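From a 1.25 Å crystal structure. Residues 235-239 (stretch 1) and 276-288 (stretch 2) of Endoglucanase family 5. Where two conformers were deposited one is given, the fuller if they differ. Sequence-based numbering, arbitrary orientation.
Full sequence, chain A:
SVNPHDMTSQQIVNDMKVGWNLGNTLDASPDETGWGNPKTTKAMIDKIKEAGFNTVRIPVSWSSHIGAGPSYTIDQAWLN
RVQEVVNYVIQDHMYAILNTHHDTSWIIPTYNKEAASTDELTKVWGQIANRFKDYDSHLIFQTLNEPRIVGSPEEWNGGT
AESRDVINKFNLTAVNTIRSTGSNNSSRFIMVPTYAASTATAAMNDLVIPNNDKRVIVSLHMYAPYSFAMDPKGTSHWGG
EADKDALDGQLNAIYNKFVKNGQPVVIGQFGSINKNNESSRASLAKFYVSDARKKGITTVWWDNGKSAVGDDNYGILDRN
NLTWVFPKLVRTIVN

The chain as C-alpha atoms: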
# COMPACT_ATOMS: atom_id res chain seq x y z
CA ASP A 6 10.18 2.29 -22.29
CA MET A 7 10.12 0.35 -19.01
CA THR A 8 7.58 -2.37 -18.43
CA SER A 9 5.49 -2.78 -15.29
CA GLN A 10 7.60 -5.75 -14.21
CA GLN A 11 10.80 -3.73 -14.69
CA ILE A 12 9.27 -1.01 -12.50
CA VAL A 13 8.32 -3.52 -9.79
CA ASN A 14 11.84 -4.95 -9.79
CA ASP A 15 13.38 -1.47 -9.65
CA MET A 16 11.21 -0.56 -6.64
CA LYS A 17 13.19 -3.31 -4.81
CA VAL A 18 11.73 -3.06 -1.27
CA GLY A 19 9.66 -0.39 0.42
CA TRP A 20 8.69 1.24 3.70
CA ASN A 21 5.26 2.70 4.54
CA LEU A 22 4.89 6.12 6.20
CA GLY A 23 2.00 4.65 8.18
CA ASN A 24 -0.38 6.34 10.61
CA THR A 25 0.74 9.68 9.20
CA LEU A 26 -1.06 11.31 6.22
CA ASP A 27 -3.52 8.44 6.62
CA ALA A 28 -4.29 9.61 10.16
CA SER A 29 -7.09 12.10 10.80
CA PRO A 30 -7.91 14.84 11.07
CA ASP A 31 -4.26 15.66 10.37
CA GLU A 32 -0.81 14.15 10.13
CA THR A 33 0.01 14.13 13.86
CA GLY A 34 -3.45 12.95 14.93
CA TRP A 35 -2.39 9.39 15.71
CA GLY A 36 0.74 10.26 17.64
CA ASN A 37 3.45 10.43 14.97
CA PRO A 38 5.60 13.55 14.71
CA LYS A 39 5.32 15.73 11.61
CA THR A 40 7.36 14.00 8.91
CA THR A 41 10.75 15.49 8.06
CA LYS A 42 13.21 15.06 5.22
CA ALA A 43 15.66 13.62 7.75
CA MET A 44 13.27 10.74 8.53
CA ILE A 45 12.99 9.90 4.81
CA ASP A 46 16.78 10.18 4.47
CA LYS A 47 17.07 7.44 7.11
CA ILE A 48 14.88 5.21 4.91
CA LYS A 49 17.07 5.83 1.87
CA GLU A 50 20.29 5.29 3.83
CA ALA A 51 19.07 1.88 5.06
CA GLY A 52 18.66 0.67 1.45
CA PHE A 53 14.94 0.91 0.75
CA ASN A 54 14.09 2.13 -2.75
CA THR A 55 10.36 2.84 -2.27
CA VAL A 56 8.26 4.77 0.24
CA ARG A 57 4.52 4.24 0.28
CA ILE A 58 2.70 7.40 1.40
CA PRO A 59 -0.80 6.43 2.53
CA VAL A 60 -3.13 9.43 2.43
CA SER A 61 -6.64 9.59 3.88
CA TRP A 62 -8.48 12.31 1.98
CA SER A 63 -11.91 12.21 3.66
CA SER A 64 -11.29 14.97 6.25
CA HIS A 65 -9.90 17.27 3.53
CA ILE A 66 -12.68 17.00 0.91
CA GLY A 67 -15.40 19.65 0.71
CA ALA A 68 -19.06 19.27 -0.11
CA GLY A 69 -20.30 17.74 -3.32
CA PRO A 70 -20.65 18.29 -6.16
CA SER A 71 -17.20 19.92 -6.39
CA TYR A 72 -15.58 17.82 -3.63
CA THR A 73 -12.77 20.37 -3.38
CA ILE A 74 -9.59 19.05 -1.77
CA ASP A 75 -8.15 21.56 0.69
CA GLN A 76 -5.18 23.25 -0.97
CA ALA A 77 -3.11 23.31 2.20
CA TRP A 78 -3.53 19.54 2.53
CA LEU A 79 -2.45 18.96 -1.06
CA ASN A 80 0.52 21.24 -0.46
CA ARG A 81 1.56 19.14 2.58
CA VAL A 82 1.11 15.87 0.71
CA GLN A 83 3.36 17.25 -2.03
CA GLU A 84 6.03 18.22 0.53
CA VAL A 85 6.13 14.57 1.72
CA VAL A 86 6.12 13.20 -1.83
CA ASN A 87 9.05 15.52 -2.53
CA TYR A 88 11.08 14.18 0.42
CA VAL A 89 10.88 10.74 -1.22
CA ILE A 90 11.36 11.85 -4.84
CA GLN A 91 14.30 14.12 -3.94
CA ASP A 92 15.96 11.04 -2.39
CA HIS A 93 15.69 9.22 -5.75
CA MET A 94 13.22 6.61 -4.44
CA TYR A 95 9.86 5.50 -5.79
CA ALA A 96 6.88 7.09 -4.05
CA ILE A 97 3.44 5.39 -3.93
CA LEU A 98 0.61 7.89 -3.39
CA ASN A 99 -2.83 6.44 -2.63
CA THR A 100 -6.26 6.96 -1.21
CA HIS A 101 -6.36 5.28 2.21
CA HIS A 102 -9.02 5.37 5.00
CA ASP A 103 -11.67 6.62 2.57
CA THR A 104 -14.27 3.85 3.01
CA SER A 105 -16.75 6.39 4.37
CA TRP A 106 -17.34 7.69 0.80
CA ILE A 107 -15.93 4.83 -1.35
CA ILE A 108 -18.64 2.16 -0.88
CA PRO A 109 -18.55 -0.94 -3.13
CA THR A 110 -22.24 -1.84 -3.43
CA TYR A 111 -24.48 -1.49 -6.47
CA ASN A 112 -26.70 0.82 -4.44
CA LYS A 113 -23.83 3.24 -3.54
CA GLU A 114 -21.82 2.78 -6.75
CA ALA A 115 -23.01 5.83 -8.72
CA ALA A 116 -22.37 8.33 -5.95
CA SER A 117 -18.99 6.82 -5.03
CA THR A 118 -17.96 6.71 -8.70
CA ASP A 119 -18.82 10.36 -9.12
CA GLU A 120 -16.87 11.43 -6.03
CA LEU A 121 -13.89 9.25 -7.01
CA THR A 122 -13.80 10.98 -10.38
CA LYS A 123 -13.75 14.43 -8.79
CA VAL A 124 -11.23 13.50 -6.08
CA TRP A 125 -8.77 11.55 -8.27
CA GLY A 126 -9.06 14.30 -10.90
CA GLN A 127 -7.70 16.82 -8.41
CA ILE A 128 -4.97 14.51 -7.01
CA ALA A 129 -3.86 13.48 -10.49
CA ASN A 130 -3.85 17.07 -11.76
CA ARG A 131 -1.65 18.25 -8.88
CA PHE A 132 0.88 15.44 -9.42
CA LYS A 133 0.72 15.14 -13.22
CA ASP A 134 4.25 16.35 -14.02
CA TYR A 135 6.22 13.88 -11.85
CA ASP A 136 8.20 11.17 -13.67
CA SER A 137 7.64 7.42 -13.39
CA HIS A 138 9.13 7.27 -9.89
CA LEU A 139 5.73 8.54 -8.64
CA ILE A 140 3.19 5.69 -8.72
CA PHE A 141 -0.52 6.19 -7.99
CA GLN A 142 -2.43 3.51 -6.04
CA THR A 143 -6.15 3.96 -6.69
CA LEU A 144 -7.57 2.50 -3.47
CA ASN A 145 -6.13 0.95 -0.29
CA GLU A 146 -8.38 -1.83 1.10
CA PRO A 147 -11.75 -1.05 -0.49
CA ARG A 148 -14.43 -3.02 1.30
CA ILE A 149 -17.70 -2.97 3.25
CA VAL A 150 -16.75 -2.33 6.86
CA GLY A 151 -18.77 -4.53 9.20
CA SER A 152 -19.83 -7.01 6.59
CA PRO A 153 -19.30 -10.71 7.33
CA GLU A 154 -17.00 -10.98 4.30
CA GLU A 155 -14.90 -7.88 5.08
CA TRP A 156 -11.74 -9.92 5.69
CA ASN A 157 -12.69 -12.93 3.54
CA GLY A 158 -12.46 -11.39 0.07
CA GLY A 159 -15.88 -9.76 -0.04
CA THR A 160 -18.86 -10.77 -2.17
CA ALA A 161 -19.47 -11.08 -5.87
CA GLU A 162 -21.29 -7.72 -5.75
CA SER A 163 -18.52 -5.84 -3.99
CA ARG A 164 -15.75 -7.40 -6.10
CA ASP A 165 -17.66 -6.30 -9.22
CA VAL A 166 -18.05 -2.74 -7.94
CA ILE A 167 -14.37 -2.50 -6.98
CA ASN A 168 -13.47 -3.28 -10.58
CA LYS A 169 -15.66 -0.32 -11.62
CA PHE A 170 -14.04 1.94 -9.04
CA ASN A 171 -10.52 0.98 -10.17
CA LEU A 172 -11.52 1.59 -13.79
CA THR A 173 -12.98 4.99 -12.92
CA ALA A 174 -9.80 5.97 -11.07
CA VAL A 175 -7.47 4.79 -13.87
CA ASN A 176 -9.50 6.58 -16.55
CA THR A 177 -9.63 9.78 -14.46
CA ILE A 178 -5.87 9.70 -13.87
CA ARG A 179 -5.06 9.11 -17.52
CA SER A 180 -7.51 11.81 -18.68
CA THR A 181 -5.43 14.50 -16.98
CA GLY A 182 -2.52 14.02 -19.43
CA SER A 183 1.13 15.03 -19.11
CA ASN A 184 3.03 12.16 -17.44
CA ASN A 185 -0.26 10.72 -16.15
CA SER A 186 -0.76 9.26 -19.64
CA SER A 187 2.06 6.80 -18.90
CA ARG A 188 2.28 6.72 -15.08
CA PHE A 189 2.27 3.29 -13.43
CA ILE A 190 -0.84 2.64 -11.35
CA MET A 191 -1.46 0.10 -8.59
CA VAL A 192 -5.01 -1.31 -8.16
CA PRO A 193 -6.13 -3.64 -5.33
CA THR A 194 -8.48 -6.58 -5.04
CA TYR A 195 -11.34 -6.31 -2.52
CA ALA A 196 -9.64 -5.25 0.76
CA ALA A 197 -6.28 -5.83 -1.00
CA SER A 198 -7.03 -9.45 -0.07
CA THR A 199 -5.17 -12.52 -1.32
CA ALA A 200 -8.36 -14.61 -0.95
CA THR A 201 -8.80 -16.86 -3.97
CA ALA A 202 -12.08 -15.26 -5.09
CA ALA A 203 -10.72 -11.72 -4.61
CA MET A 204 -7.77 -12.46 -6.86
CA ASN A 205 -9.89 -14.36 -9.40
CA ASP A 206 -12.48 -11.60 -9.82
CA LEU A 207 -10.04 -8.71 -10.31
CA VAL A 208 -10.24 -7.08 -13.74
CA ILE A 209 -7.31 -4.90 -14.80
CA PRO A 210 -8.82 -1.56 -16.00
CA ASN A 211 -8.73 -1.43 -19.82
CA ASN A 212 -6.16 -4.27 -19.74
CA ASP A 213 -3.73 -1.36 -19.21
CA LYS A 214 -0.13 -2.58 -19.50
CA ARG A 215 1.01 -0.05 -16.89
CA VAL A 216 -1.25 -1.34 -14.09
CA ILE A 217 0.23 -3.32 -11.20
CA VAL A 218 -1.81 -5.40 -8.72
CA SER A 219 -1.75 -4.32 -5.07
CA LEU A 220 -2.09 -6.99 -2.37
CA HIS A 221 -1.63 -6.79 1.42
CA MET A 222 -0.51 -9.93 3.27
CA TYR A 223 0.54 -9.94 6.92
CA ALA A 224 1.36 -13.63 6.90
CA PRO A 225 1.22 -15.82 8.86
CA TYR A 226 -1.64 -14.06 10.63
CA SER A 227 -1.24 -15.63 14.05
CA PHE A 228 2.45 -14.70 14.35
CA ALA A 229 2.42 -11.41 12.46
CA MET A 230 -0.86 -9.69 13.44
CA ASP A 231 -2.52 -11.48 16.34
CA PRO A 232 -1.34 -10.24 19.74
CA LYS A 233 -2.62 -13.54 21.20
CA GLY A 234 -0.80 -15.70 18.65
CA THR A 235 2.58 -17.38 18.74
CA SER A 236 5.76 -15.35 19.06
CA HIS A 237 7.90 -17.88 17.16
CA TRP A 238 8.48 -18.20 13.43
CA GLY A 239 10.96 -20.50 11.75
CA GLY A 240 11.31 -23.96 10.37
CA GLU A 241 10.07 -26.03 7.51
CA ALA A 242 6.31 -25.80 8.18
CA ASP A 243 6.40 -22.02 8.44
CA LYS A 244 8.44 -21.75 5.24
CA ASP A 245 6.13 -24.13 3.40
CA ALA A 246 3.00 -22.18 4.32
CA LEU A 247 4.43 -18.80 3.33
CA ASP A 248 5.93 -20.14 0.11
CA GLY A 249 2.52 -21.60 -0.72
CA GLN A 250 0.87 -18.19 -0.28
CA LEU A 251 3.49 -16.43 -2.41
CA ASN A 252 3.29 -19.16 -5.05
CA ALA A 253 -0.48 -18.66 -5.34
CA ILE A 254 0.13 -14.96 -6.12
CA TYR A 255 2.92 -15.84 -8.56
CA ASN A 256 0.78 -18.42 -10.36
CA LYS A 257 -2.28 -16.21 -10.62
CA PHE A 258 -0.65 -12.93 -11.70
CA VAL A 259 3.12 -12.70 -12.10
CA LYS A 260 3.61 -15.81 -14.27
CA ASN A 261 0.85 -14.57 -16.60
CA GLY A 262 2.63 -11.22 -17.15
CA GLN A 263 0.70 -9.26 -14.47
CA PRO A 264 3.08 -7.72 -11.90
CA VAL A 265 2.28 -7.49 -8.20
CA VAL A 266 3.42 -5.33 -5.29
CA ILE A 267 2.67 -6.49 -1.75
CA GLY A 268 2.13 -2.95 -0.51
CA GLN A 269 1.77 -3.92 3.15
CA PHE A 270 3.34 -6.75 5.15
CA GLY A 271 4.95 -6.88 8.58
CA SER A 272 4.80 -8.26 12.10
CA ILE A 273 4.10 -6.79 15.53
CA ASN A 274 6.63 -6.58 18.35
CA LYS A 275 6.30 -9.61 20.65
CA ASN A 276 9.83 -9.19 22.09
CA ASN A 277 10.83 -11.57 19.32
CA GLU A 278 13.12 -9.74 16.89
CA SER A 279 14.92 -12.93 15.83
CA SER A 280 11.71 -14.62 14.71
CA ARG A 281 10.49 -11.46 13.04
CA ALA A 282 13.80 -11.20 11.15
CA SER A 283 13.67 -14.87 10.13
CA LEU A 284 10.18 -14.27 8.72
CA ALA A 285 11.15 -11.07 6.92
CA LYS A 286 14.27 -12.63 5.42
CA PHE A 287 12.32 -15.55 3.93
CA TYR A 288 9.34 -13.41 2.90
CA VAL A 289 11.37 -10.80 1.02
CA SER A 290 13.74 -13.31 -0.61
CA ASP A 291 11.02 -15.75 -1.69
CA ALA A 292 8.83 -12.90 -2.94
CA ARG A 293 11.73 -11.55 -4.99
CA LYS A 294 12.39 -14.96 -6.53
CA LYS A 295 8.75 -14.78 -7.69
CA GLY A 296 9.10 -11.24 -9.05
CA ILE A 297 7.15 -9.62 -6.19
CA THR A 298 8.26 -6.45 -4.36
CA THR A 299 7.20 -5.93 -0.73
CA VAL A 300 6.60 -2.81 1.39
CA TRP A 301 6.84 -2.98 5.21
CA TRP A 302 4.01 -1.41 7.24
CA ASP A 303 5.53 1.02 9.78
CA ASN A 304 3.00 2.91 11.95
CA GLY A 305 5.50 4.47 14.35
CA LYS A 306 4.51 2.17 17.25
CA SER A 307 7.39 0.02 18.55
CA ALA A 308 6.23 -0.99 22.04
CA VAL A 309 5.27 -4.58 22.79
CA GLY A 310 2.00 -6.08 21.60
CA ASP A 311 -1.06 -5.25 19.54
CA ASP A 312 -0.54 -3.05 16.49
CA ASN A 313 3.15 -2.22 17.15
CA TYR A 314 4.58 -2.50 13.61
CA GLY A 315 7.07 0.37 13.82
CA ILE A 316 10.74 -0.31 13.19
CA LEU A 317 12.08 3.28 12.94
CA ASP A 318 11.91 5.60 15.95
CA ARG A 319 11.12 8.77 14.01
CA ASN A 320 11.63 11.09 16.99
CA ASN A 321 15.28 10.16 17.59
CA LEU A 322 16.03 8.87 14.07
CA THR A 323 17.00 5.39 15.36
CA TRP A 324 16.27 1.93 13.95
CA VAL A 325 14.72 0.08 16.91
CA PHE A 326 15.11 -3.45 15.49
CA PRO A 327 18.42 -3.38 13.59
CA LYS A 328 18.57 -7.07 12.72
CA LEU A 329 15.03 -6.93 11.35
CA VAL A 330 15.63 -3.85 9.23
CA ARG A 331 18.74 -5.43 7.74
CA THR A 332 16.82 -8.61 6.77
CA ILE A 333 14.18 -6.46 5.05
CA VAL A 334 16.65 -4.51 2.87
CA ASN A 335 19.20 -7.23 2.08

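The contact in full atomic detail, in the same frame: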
# COMPACT_ATOMS: atom_id res chain seq x y z
N THR A 235 1.21 -16.99 18.48
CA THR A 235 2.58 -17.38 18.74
C THR A 235 3.55 -16.24 18.50
O THR A 235 3.36 -15.38 17.63
CB THR A 235 2.98 -18.56 17.85
OG1 THR A 235 4.30 -19.00 18.20
CG2 THR A 235 2.95 -18.21 16.38
N SER A 236 4.66 -16.28 19.25
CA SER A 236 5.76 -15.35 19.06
C SER A 236 6.95 -15.96 18.35
O SER A 236 7.99 -15.31 18.23
CB SER A 236 6.21 -14.79 20.41
OG SER A 236 6.73 -15.83 21.20
N HIS A 237 6.81 -17.19 17.84
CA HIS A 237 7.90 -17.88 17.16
C HIS A 237 7.58 -18.12 15.70
O HIS A 237 6.46 -18.49 15.35
CB HIS A 237 8.20 -19.21 17.86
CG HIS A 237 8.72 -19.02 19.25
ND1 HIS A 237 8.02 -19.40 20.37
CD2 HIS A 237 9.86 -18.44 19.70
CE1 HIS A 237 8.71 -19.09 21.46
NE2 HIS A 237 9.84 -18.52 21.08
N TRP A 238 8.57 -17.89 14.85
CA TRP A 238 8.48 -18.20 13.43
C TRP A 238 9.81 -18.79 13.03
O TRP A 238 10.85 -18.20 13.34
CB TRP A 238 8.19 -16.95 12.58
CG TRP A 238 7.82 -17.29 11.15
CD1 TRP A 238 6.56 -17.43 10.67
CD2 TRP A 238 8.70 -17.56 10.05
NE1 TRP A 238 6.59 -17.78 9.34
CE2 TRP A 238 7.90 -17.85 8.94
CE3 TRP A 238 10.10 -17.61 9.91
CZ2 TRP A 238 8.43 -18.19 7.71
CZ3 TRP A 238 10.63 -17.92 8.68
CH2 TRP A 238 9.79 -18.23 7.59
N GLY A 239 9.78 -19.86 12.28
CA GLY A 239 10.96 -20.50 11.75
C GLY A 239 10.65 -21.97 11.51
O GLY A 239 9.81 -22.60 12.14
N ASN A 276 8.51 -8.97 21.49
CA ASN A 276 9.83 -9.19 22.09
C ASN A 276 10.54 -10.36 21.43
O ASN A 276 11.12 -11.24 22.10
CB ASN A 276 9.73 -9.44 23.61
CG ASN A 276 9.60 -8.19 24.41
OD1 ASN A 276 10.27 -7.20 24.14
ND2 ASN A 276 8.72 -8.22 25.41
N ASN A 277 10.52 -10.37 20.10
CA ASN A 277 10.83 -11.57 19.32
C ASN A 277 11.53 -11.19 18.03
O ASN A 277 11.22 -11.71 16.95
CB ASN A 277 9.57 -12.40 19.06
CG ASN A 277 8.54 -11.64 18.23
OD1 ASN A 277 8.49 -10.41 18.24
ND2 ASN A 277 7.68 -12.38 17.56
N GLU A 278 12.49 -10.27 18.11
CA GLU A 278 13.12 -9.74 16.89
C GLU A 278 13.70 -10.84 16.02
O GLU A 278 13.62 -10.76 14.79
CB GLU A 278 14.21 -8.69 17.22
CG GLU A 278 14.78 -8.07 15.91
CD GLU A 278 15.84 -7.04 16.15
OE1 GLU A 278 16.26 -6.85 17.32
OE2 GLU A 278 16.26 -6.41 15.18
N SER A 279 14.30 -11.88 16.62
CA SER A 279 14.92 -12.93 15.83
C SER A 279 13.90 -13.63 14.94
O SER A 279 14.15 -13.90 13.77
CB SER A 279 15.59 -13.93 16.76
OG SER A 279 16.54 -13.29 17.57
N SER A 280 12.76 -13.99 15.52
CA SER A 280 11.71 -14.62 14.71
C SER A 280 11.19 -13.68 13.64
O SER A 280 10.90 -14.10 12.52
CB SER A 280 10.54 -15.06 15.61
OG SER A 280 10.84 -16.26 16.33
N ARG A 281 10.97 -12.42 14.01
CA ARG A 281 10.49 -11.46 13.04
C ARG A 281 11.46 -11.29 11.88
O ARG A 281 11.05 -11.18 10.73
CB ARG A 281 10.26 -10.10 13.71
CG ARG A 281 9.16 -10.10 14.78
CD ARG A 281 9.11 -8.80 15.56
NE ARG A 281 8.58 -7.71 14.74
CZ ARG A 281 8.71 -6.42 15.04
NH1 ARG A 281 9.45 -6.04 16.07
NH2 ARG A 281 8.11 -5.51 14.28
N ALA A 282 12.77 -11.29 12.18
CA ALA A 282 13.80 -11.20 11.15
C ALA A 282 13.85 -12.46 10.30
O ALA A 282 14.03 -12.38 9.09
CB ALA A 282 15.16 -10.91 11.79
N SER A 283 13.71 -13.63 10.91
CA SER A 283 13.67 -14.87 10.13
C SER A 283 12.51 -14.86 9.14
O SER A 283 12.66 -15.19 7.96
CB SER A 283 13.55 -16.07 11.05
OG SER A 283 14.72 -16.29 11.84
N LEU A 284 11.35 -14.39 9.59
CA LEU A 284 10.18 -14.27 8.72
C LEU A 284 10.46 -13.30 7.60
O LEU A 284 10.21 -13.59 6.42
CB LEU A 284 8.94 -13.86 9.52
CG LEU A 284 7.74 -13.41 8.68
CD1 LEU A 284 7.25 -14.53 7.76
CD2 LEU A 284 6.61 -12.98 9.62
N ALA A 285 10.94 -12.10 7.94
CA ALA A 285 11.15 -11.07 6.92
C ALA A 285 12.17 -11.53 5.90
O ALA A 285 12.01 -11.30 4.70
CB ALA A 285 11.60 -9.76 7.56
N LYS A 286 13.25 -12.17 6.36
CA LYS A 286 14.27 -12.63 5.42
C LYS A 286 13.67 -13.57 4.38
O LYS A 286 13.90 -13.42 3.17
CB LYS A 286 15.40 -13.31 6.18
CG LYS A 286 16.53 -13.74 5.27
CD LYS A 286 17.69 -14.34 6.09
CE LYS A 286 18.82 -14.82 5.18
NZ LYS A 286 20.09 -15.02 5.93
N PHE A 287 12.91 -14.57 4.84
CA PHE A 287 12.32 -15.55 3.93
C PHE A 287 11.26 -14.90 3.06
O PHE A 287 11.21 -15.14 1.85
CB PHE A 287 11.74 -16.73 4.70
CG PHE A 287 11.24 -17.82 3.81
CD1 PHE A 287 12.11 -18.75 3.28
CD2 PHE A 287 9.91 -17.89 3.47
CE1 PHE A 287 11.64 -19.73 2.43
CE2 PHE A 287 9.45 -18.89 2.61
CZ PHE A 287 10.31 -19.79 2.09
N TYR A 288 10.42 -14.04 3.65
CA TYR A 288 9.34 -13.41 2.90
C TYR A 288 9.90 -12.59 1.76
O TYR A 288 9.50 -12.75 0.60
CB TYR A 288 8.52 -12.57 3.88
CG TYR A 288 7.15 -12.08 3.46
CD1 TYR A 288 6.08 -12.20 4.32
CD2 TYR A 288 6.94 -11.47 2.23
CE1 TYR A 288 4.80 -11.71 3.99
CE2 TYR A 288 5.66 -10.99 1.87
CZ TYR A 288 4.61 -11.12 2.74
OH TYR A 288 3.38 -10.61 2.33

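An irregular segment, 235-239, lies against the first turns of the helix that begins at E278; S236, H237 and W238 make the contact, with N277 just before the helix and one side of its first turns: W238 CA comes within 5.0 Å of S280 CA. Two hydrogen bonds fix the polar end. N277 sits at the N-cap position, but its side chain makes no capping bond; the CA-to-CB bond of N277 points toward the segment, and chi1 at 62° (p) places the amide so that ND2 donates to S236 O at 3.0 Å, nearly linearly. An amide suits this place because its NH2 group can satisfy a loop carbonyl that has no strand partner. One turn on, S280, with chi1 at -77° (m), offers its short hydroxyl to the backbone: W238 N donates to S280 OG at 3.2 Å.

With its backbone held there, W238 adopts chi1 of -169° (t) and chi2 of 95°, which lay the indole along the helix. L284 CA lies over its face, 3.7 Å from the centroid of the six-membered ring, a CH-pi contact. The t,p rotamer of L284 brings CD1 within 3.6 Å of W238 CE2, while F287 CB meets W238 CH2 at 3.8 Å. The small side chain of S283 also approaches the indole, CB lying 3.9 Å from W238 CE3. G239 follows with phi/psi of 154/155, where a CB would jam against the preceding carbonyl oxygen.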